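PDB 5X7V: nucleosome assembly protein from Plasmodium falciparum, which binds histones as a nuclear-associated member of the nucleosome assembly protein family and probably serves as a histone chaperone. Local coordinates for residues V111-F116 against V123-R128; P153-F158 against D168-G173. One frame throughout, in Å; residues are numbered along the deposited sequence.

Interaction 1 of 2, residues V111-F116 against V123-R128; sequences VKHVTF and VVECTR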
ATOM      1  N   VAL A 111       8.656 -14.547  18.702  1.00 53.97           N
ATOM      2  CA  VAL A 111       8.561 -13.162  18.246  1.00 57.00           C
ATOM      3  C   VAL A 111       9.458 -12.913  17.045  1.00 53.97           C
ATOM      4  O   VAL A 111      10.506 -13.519  16.890  1.00 53.97           O
ATOM      5  CB  VAL A 111       8.918 -12.135  19.362  1.00 53.97           C
ATOM      6  CG1 VAL A 111       7.896 -12.173  20.483  1.00 67.54           C
ATOM      7  CG2 VAL A 111      10.309 -12.401  19.903  1.00 68.68           C
ATOM      8  N   LYS A 112       9.015 -12.031  16.170  1.00 58.07           N
ATOM      9  CA  LYS A 112       9.895 -11.500  15.146  1.00 54.78           C
ATOM     10  C   LYS A 112       9.636 -10.010  14.990  1.00 53.26           C
ATOM     11  O   LYS A 112       8.531  -9.591  14.658  1.00 57.77           O
ATOM     12  CB  LYS A 112       9.711 -12.223  13.824  1.00 52.96           C
ATOM     13  CG  LYS A 112      10.756 -11.868  12.814  1.00 51.61           C
ATOM     14  CD  LYS A 112      10.538 -12.662  11.553  1.00 51.74           C
ATOM     15  CE  LYS A 112      11.648 -12.377  10.572  1.00 54.35           C
ATOM     16  NZ  LYS A 112      11.642 -13.298   9.420  1.00 53.33           N
ATOM     17  N   HIS A 113      10.670  -9.226  15.262  1.00 52.61           N
ATOM     18  CA  HIS A 113      10.609  -7.778  15.251  1.00 55.56           C
ATOM     19  C   HIS A 113      11.425  -7.296  14.049  1.00 53.35           C
ATOM     20  O   HIS A 113      12.575  -7.680  13.869  1.00 52.87           O
ATOM     21  CB  HIS A 113      11.124  -7.237  16.594  1.00 54.39           C
ATOM     22  CG  HIS A 113      11.160  -5.747  16.697  1.00 55.07           C
ATOM     23  ND1 HIS A 113      11.514  -5.091  17.859  1.00 58.51           N
ATOM     24  CD2 HIS A 113      10.908  -4.782  15.782  1.00 63.61           C
ATOM     25  CE1 HIS A 113      11.471  -3.787  17.654  1.00 58.84           C
ATOM     26  NE2 HIS A 113      11.109  -3.573  16.399  1.00 58.44           N
ATOM     27  N   VAL A 114      10.809  -6.459  13.225  1.00 54.26           N
ATOM     28  CA  VAL A 114      11.360  -6.072  11.928  1.00 57.00           C
ATOM     29  C   VAL A 114      11.456  -4.557  11.718  1.00 55.85           C
ATOM     30  O   VAL A 114      10.526  -3.826  12.075  1.00 60.43           O
ATOM     31  CB  VAL A 114      10.489  -6.672  10.804  1.00 62.81           C
ATOM     32  CG1 VAL A 114      10.941  -6.195   9.450  1.00 54.62           C
ATOM     33  CG2 VAL A 114      10.489  -8.188  10.904  1.00 55.75           C
ATOM     34  N   THR A 115      12.557  -4.083  11.134  1.00 53.97           N
ATOM     35  CA  THR A 115      12.591  -2.697  10.669  1.00 57.77           C
ATOM     36  C   THR A 115      12.923  -2.628   9.199  1.00 54.24           C
ATOM     37  O   THR A 115      13.125  -3.649   8.559  1.00 54.68           O
ATOM     38  CB  THR A 115      13.615  -1.827  11.426  1.00 62.76           C
ATOM     39  OG1 THR A 115      14.936  -2.328  11.196  1.00 67.54           O
ATOM     40  CG2 THR A 115      13.314  -1.825  12.915  1.00 67.54           C
ATOM     41  N   PHE A 116      12.957  -1.399   8.685  1.00 62.17           N
ATOM     42  CA  PHE A 116      13.390  -1.083   7.314  1.00 62.77           C
ATOM     43  C   PHE A 116      14.325   0.137   7.324  1.00 70.30           C
ATOM     44  O   PHE A 116      14.167   1.047   8.162  1.00 72.70           O
ATOM     45  CB  PHE A 116      12.186  -0.814   6.392  1.00 58.63           C
ATOM     46  CG  PHE A 116      11.215  -1.952   6.320  1.00 58.67           C
ATOM     47  CD1 PHE A 116      11.301  -2.889   5.308  1.00 61.36           C
ATOM     48  CD2 PHE A 116      10.224  -2.105   7.277  1.00 56.88           C
ATOM     49  CE1 PHE A 116      10.403  -3.960   5.250  1.00 63.73           C
ATOM     50  CE2 PHE A 116       9.336  -3.181   7.224  1.00 54.45           C
ATOM     51  CZ  PHE A 116       9.419  -4.098   6.214  1.00 56.64           C
ATOM     52  N   VAL A 123      15.870  -7.653  10.179  1.00 60.43           N
ATOM     53  CA  VAL A 123      15.286  -8.334  11.332  1.00 58.44           C
ATOM     54  C   VAL A 123      16.068  -8.027  12.622  1.00 58.57           C
ATOM     55  O   VAL A 123      17.209  -8.454  12.807  1.00 56.28           O
ATOM     56  CB  VAL A 123      15.222  -9.867  11.114  1.00 56.90           C
ATOM     57  CG1 VAL A 123      14.536 -10.555  12.302  1.00 54.79           C
ATOM     58  CG2 VAL A 123      14.508 -10.183   9.811  1.00 55.56           C
ATOM     59  N   VAL A 124      15.420  -7.284  13.508  1.00 59.17           N
ATOM     60  CA  VAL A 124      15.992  -6.819  14.769  1.00 58.38           C
ATOM     61  C   VAL A 124      15.900  -7.892  15.862  1.00 62.50           C
ATOM     62  O   VAL A 124      16.808  -8.041  16.680  1.00 55.32           O
ATOM     63  CB  VAL A 124      15.261  -5.537  15.239  1.00 55.52           C
ATOM     64  CG1 VAL A 124      15.727  -5.097  16.616  1.00 56.83           C
ATOM     65  CG2 VAL A 124      15.452  -4.456  14.220  1.00 57.76           C
ATOM     66  N   GLU A 125      14.797  -8.631  15.881  1.00 53.18           N
ATOM     67  CA  GLU A 125      14.629  -9.698  16.856  1.00 55.88           C
ATOM     68  C   GLU A 125      14.067 -10.956  16.206  1.00 55.20           C
ATOM     69  O   GLU A 125      13.301 -10.876  15.248  1.00 53.81           O
ATOM     70  CB  GLU A 125      13.720  -9.232  18.003  1.00 68.03           C
ATOM     71  CG  GLU A 125      14.373  -8.131  18.892  1.00 82.43           C
ATOM     72  CD  GLU A 125      13.480  -7.617  20.033  1.00 94.11           C
ATOM     73  OE1 GLU A 125      13.044  -8.446  20.867  1.00101.67           O
ATOM     74  OE2 GLU A 125      13.244  -6.384  20.106  1.00 95.10           O
ATOM     75  N   CYS A 126      14.468 -12.124  16.702  1.00 59.20           N
ATOM     76  CA  CYS A 126      13.807 -13.360  16.275  1.00 56.62           C
ATOM     77  C   CYS A 126      14.021 -14.564  17.175  1.00 52.02           C
ATOM     78  O   CYS A 126      15.137 -14.909  17.515  1.00 67.23           O
ATOM     79  CB  CYS A 126      14.233 -13.744  14.875  1.00 53.19           C
ATOM     80  SG  CYS A 126      12.993 -14.800  14.222  1.00 52.01           S
ATOM     81  N   THR A 127      12.935 -15.216  17.545  1.00 51.96           N
ATOM     82  CA  THR A 127      13.035 -16.367  18.412  1.00 53.68           C
ATOM     83  C   THR A 127      13.644 -17.553  17.682  1.00 53.26           C
ATOM     84  O   THR A 127      13.224 -17.902  16.591  1.00 53.12           O
ATOM     85  CB  THR A 127      11.658 -16.756  18.984  1.00 53.20           C
ATOM     86  OG1 THR A 127      11.185 -15.719  19.860  1.00 52.53           O
ATOM     87  CG2 THR A 127      11.756 -18.066  19.756  1.00 54.03           C
ATOM     88  N   ARG A 128      14.532 -18.244  18.371  1.00 57.11           N
ATOM     89  CA  ARG A 128      15.124 -19.446  17.849  1.00 59.15           C
ATOM     90  C   ARG A 128      14.220 -20.553  18.326  1.00 53.22           C
ATOM     91  O   ARG A 128      14.102 -20.784  19.507  1.00 51.88           O
ATOM     92  CB  ARG A 128      16.504 -19.639  18.446  1.00 57.84           C
ATOM     93  CG  ARG A 128      17.595 -20.008  17.465  1.00 62.52           C
ATOM     94  CD  ARG A 128      18.960 -19.627  17.998  1.00 69.56           C
ATOM     95  NE  ARG A 128      19.724 -18.862  17.020  1.00 75.56           N
TER
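H113 faces E125 across an antiparallel beta hairpin, interrupted by a classic beta bulge. The hairpin joins strands 109-116 and 121-126 at one edge of the four-stranded sheet in the earmuff domain, as in other NAP proteins. The bulge sets two residues, V124 and E125, opposite H113. H113 O therefore accepts two backbone bonds from one face of its plane, from V124 N at 2.9 Å and E125 N at 3.1 Å. H113 N returns a bond to E125 O.

The closer-packed side carries K112, V123 and C126. CG of K112 lies 3.9 Å from SG of C126. The K112 side chain is extended beyond CG, and its CE meets CG2 of V123 at 3.7 Å. Beyond the hairpin, K112 NZ bonds to the carbonyls of W160 and T162, and the ammonium makes a cation-pi contact with W160.

The side with H113 and E125 is more exposed. T115 CG2 and V124 CG2 touch here at 3.6 Å. H113 CG stands anti to the backbone N (chi1 178°), which places the imidazole beside E125. H113 ND1 donates to E125 OE2 at 3.1 Å, reaching the oxygen from above the carboxylate plane, with ring and carboxylate turned 52° apart.

Interaction 2 of 2, residues P153-F158 against D168-G173; sequences PKWSIF and DKPDVG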
ATOM      1  N   PRO A 153       4.963 -28.966  -4.586  1.00 81.35           N
ATOM      2  CA  PRO A 153       5.896 -27.966  -4.045  1.00 67.74           C
ATOM      3  C   PRO A 153       5.428 -27.455  -2.683  1.00 81.09           C
ATOM      4  O   PRO A 153       4.221 -27.194  -2.528  1.00 91.85           O
ATOM      5  CB  PRO A 153       5.855 -26.833  -5.093  1.00 71.79           C
ATOM      6  CG  PRO A 153       4.530 -27.093  -5.936  1.00 73.81           C
ATOM      7  CD  PRO A 153       3.862 -28.339  -5.347  1.00 72.94           C
ATOM      8  N   LYS A 154       6.331 -27.331  -1.706  1.00 71.42           N
ATOM      9  CA  LYS A 154       5.950 -26.765  -0.402  1.00 66.87           C
ATOM     10  C   LYS A 154       7.117 -26.337   0.495  1.00 75.48           C
ATOM     11  O   LYS A 154       8.267 -26.768   0.322  1.00 82.24           O
ATOM     12  CB  LYS A 154       5.053 -27.751   0.384  1.00 72.56           C
ATOM     13  CG  LYS A 154       3.657 -28.025  -0.195  1.00 66.83           C
ATOM     14  CD  LYS A 154       2.922 -29.016   0.667  1.00 59.19           C
ATOM     15  CE  LYS A 154       1.523 -29.276   0.113  1.00 66.20           C
ATOM     16  NZ  LYS A 154       0.779 -30.284   0.945  1.00 69.67           N
ATOM     17  N   TRP A 155       6.789 -25.491   1.470  1.00 59.77           N
ATOM     18  CA  TRP A 155       7.737 -24.968   2.449  1.00 56.04           C
ATOM     19  C   TRP A 155       7.050 -25.014   3.790  1.00 59.17           C
ATOM     20  O   TRP A 155       5.850 -25.309   3.847  1.00 64.19           O
ATOM     21  CB  TRP A 155       8.124 -23.533   2.113  1.00 64.54           C
ATOM     22  CG  TRP A 155       6.921 -22.618   2.147  1.00 63.95           C
ATOM     23  CD1 TRP A 155       5.767 -22.758   1.424  1.00 64.51           C
ATOM     24  CD2 TRP A 155       6.747 -21.447   2.949  1.00 61.90           C
ATOM     25  NE1 TRP A 155       4.896 -21.745   1.720  1.00 67.50           N
ATOM     26  CE2 TRP A 155       5.471 -20.922   2.654  1.00 59.23           C
ATOM     27  CE3 TRP A 155       7.546 -20.786   3.889  1.00 60.47           C
ATOM     28  CZ2 TRP A 155       4.971 -19.777   3.262  1.00 59.82           C
ATOM     29  CZ3 TRP A 155       7.055 -19.637   4.488  1.00 59.65           C
ATOM     30  CH2 TRP A 155       5.774 -19.146   4.174  1.00 60.53           C
ATOM     31  N   SER A 156       7.770 -24.690   4.861  1.00 54.56           N
ATOM     32  CA  SER A 156       7.140 -24.586   6.186  1.00 53.86           C
ATOM     33  C   SER A 156       7.023 -23.136   6.665  1.00 55.48           C
ATOM     34  O   SER A 156       8.009 -22.407   6.717  1.00 56.36           O
ATOM     35  CB  SER A 156       7.925 -25.397   7.206  1.00 58.20           C
ATOM     36  OG  SER A 156       7.413 -25.231   8.508  1.00 54.63           O
ATOM     37  N   ILE A 157       5.813 -22.719   7.021  1.00 55.02           N
ATOM     38  CA  ILE A 157       5.576 -21.372   7.537  1.00 54.36           C
ATOM     39  C   ILE A 157       6.547 -20.978   8.652  1.00 53.36           C
ATOM     40  O   ILE A 157       6.910 -19.819   8.779  1.00 54.41           O
ATOM     41  CB  ILE A 157       4.132 -21.226   8.059  1.00 53.80           C
ATOM     42  CG1 ILE A 157       3.769 -19.753   8.245  1.00 56.23           C
ATOM     43  CG2 ILE A 157       3.926 -22.021   9.339  1.00 49.82           C
ATOM     44  CD1 ILE A 157       2.268 -19.486   8.254  1.00 53.53           C
ATOM     45  N   PHE A 158       6.994 -21.950   9.432  1.00 53.05           N
ATOM     46  CA  PHE A 158       7.895 -21.689  10.528  1.00 49.82           C
ATOM     47  C   PHE A 158       9.301 -21.414  10.046  1.00 52.81           C
ATOM     48  O   PHE A 158      10.156 -21.062  10.851  1.00 54.03           O
ATOM     49  CB  PHE A 158       7.908 -22.851  11.497  1.00 51.28           C
ATOM     50  CG  PHE A 158       6.623 -23.032  12.210  1.00 49.82           C
ATOM     51  CD1 PHE A 158       6.268 -22.169  13.223  1.00 53.45           C
ATOM     52  CD2 PHE A 158       5.764 -24.065  11.876  1.00 55.12           C
ATOM     53  CE1 PHE A 158       5.086 -22.311  13.878  1.00 49.82           C
ATOM     54  CE2 PHE A 158       4.586 -24.219  12.535  1.00 49.82           C
ATOM     55  CZ  PHE A 158       4.248 -23.329  13.544  1.00 54.90           C
ATOM     56  N   ASP A 168      12.368 -15.668  -2.629  1.00 77.66           N
ATOM     57  CA  ASP A 168      11.316 -16.476  -3.283  1.00 77.65           C
ATOM     58  C   ASP A 168      10.559 -17.339  -2.270  1.00 73.89           C
ATOM     59  O   ASP A 168      10.111 -18.450  -2.575  1.00 74.74           O
ATOM     60  CB  ASP A 168      11.916 -17.323  -4.423  1.00 67.97           C
ATOM     61  CG  ASP A 168      12.457 -16.448  -5.578  1.00 91.83           C
ATOM     62  OD1 ASP A 168      12.101 -15.236  -5.647  1.00 89.27           O
ATOM     63  OD2 ASP A 168      13.235 -16.970  -6.411  1.00 96.04           O
ATOM     64  N   LYS A 169      10.421 -16.791  -1.062  1.00 72.26           N
ATOM     65  CA  LYS A 169       9.740 -17.460   0.041  1.00 74.98           C
ATOM     66  C   LYS A 169       8.886 -16.449   0.803  1.00 61.56           C
ATOM     67  O   LYS A 169       9.421 -15.494   1.375  1.00 56.68           O
ATOM     68  CB  LYS A 169      10.761 -18.134   0.966  1.00 76.90           C
ATOM     69  CG  LYS A 169      10.183 -18.989   2.081  1.00 69.97           C
ATOM     70  CD  LYS A 169      11.234 -19.167   3.165  1.00 85.84           C
ATOM     71  CE  LYS A 169      12.512 -19.715   2.542  1.00104.84           C
ATOM     72  NZ  LYS A 169      13.565 -20.062   3.532  1.00117.59           N
ATOM     73  N   PRO A 170       7.554 -16.676   0.815  1.00 60.91           N
ATOM     74  CA  PRO A 170       6.487 -15.780   1.283  1.00 63.02           C
ATOM     75  C   PRO A 170       6.772 -15.023   2.581  1.00 56.04           C
ATOM     76  O   PRO A 170       7.033 -15.612   3.624  1.00 54.11           O
ATOM     77  CB  PRO A 170       5.306 -16.735   1.475  1.00 56.18           C
ATOM     78  CG  PRO A 170       5.513 -17.766   0.454  1.00 56.80           C
ATOM     79  CD  PRO A 170       7.002 -17.972   0.375  1.00 63.50           C
ATOM     80  N   ASP A 171       6.712 -13.701   2.486  1.00 58.29           N
ATOM     81  CA  ASP A 171       6.787 -12.831   3.650  1.00 59.13           C
ATOM     82  C   ASP A 171       5.517 -12.935   4.511  1.00 55.54           C
ATOM     83  O   ASP A 171       4.550 -12.188   4.305  1.00 53.55           O
ATOM     84  CB  ASP A 171       7.000 -11.391   3.196  1.00 61.31           C
ATOM     85  CG  ASP A 171       7.650 -10.544   4.259  1.00 66.95           C
ATOM     86  OD1 ASP A 171       7.557 -10.923   5.451  1.00 61.74           O
ATOM     87  OD2 ASP A 171       8.264  -9.511   3.892  1.00 72.99           O
ATOM     88  N   VAL A 172       5.532 -13.876   5.458  1.00 57.12           N
ATOM     89  CA  VAL A 172       4.388 -14.146   6.337  1.00 57.94           C
ATOM     90  C   VAL A 172       4.090 -12.909   7.165  1.00 54.10           C
ATOM     91  O   VAL A 172       2.934 -12.597   7.444  1.00 54.10           O
ATOM     92  CB  VAL A 172       4.636 -15.363   7.272  1.00 54.10           C
ATOM     93  CG1 VAL A 172       3.467 -15.564   8.219  1.00 69.97           C
ATOM     94  CG2 VAL A 172       4.864 -16.615   6.460  1.00 69.97           C
ATOM     95  N   GLY A 173       5.151 -12.196   7.522  1.00 53.86           N
ATOM     96  CA  GLY A 173       5.028 -10.906   8.172  1.00 54.91           C
ATOM     97  C   GLY A 173       4.219  -9.900   7.383  1.00 55.06           C
ATOM     98  O   GLY A 173       3.265  -9.330   7.902  1.00 57.55           O
TER
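W155 reaches tip to tip toward P170, and its indole is the centre of this contact. CG of W155 sits between the backbone N and the carbonyl carbon (chi1 62°), which directs the indole at K169, P170 and V172. CD of P170 lies over one face of the six-membered ring, 4.0 Å from its centroid and 13° off the normal. This is a CH-pi contact. Nearer the rim, CG of P170 comes to 3.5 Å from CZ2 of W155. V172 meets the same ring differently: its CG2 lies in the ring plane at the edge, 3.5 Å from CH2 of W155. K169 adds its aliphatic part, with CG 3.7 Å from CE3 of W155 in an oblique approach.

I157 extends the apolar patch. Its CG1 touches CG2 of V172 at 3.8 Å, and the two side chains cross at about a right angle. The backbone N of I157 lies over the indole face opposite P170, toward the rim.

The next shell probably helps to position these groups. D69 accepts bonds from S156 OG and I157 N, tying segment 153-158 to helix 68-73. W155 pairs through its backbone with V66, and its side chain also touches L62 and I65. On the other segment, D171 is the N-cap of helix 172-180. Its OD1 makes a weak hydrogen bond to E174 N. D171 also centres an inverse gamma turn just before V172 enters the helix.

The contact thus packs a loop against the approach to a helix. Its chemistry is apolar: P170, V172 and the aliphatic part of K169 meet one indole, so dispersion and CH-pi packing hold the two segments together.

Interaction 1 closes before interaction 2 opens in the chain. Their centres are about 16 Å apart, and their nearest atoms about 6 Å, so they do not touch directly. W160, between the two segments of interaction 2, links them. Its carbonyl and ring receive K112 of interaction 1, and the D171 side chain of interaction 2 touches W160. Y91 on strand 91-97 is a second bridge, touched by V114, F116 and D171. E121 packs near V114 and F116, with its carboxylate close to that of D171. The first contact builds the sheet edge; the second packs the loop before helix 172-180 near it.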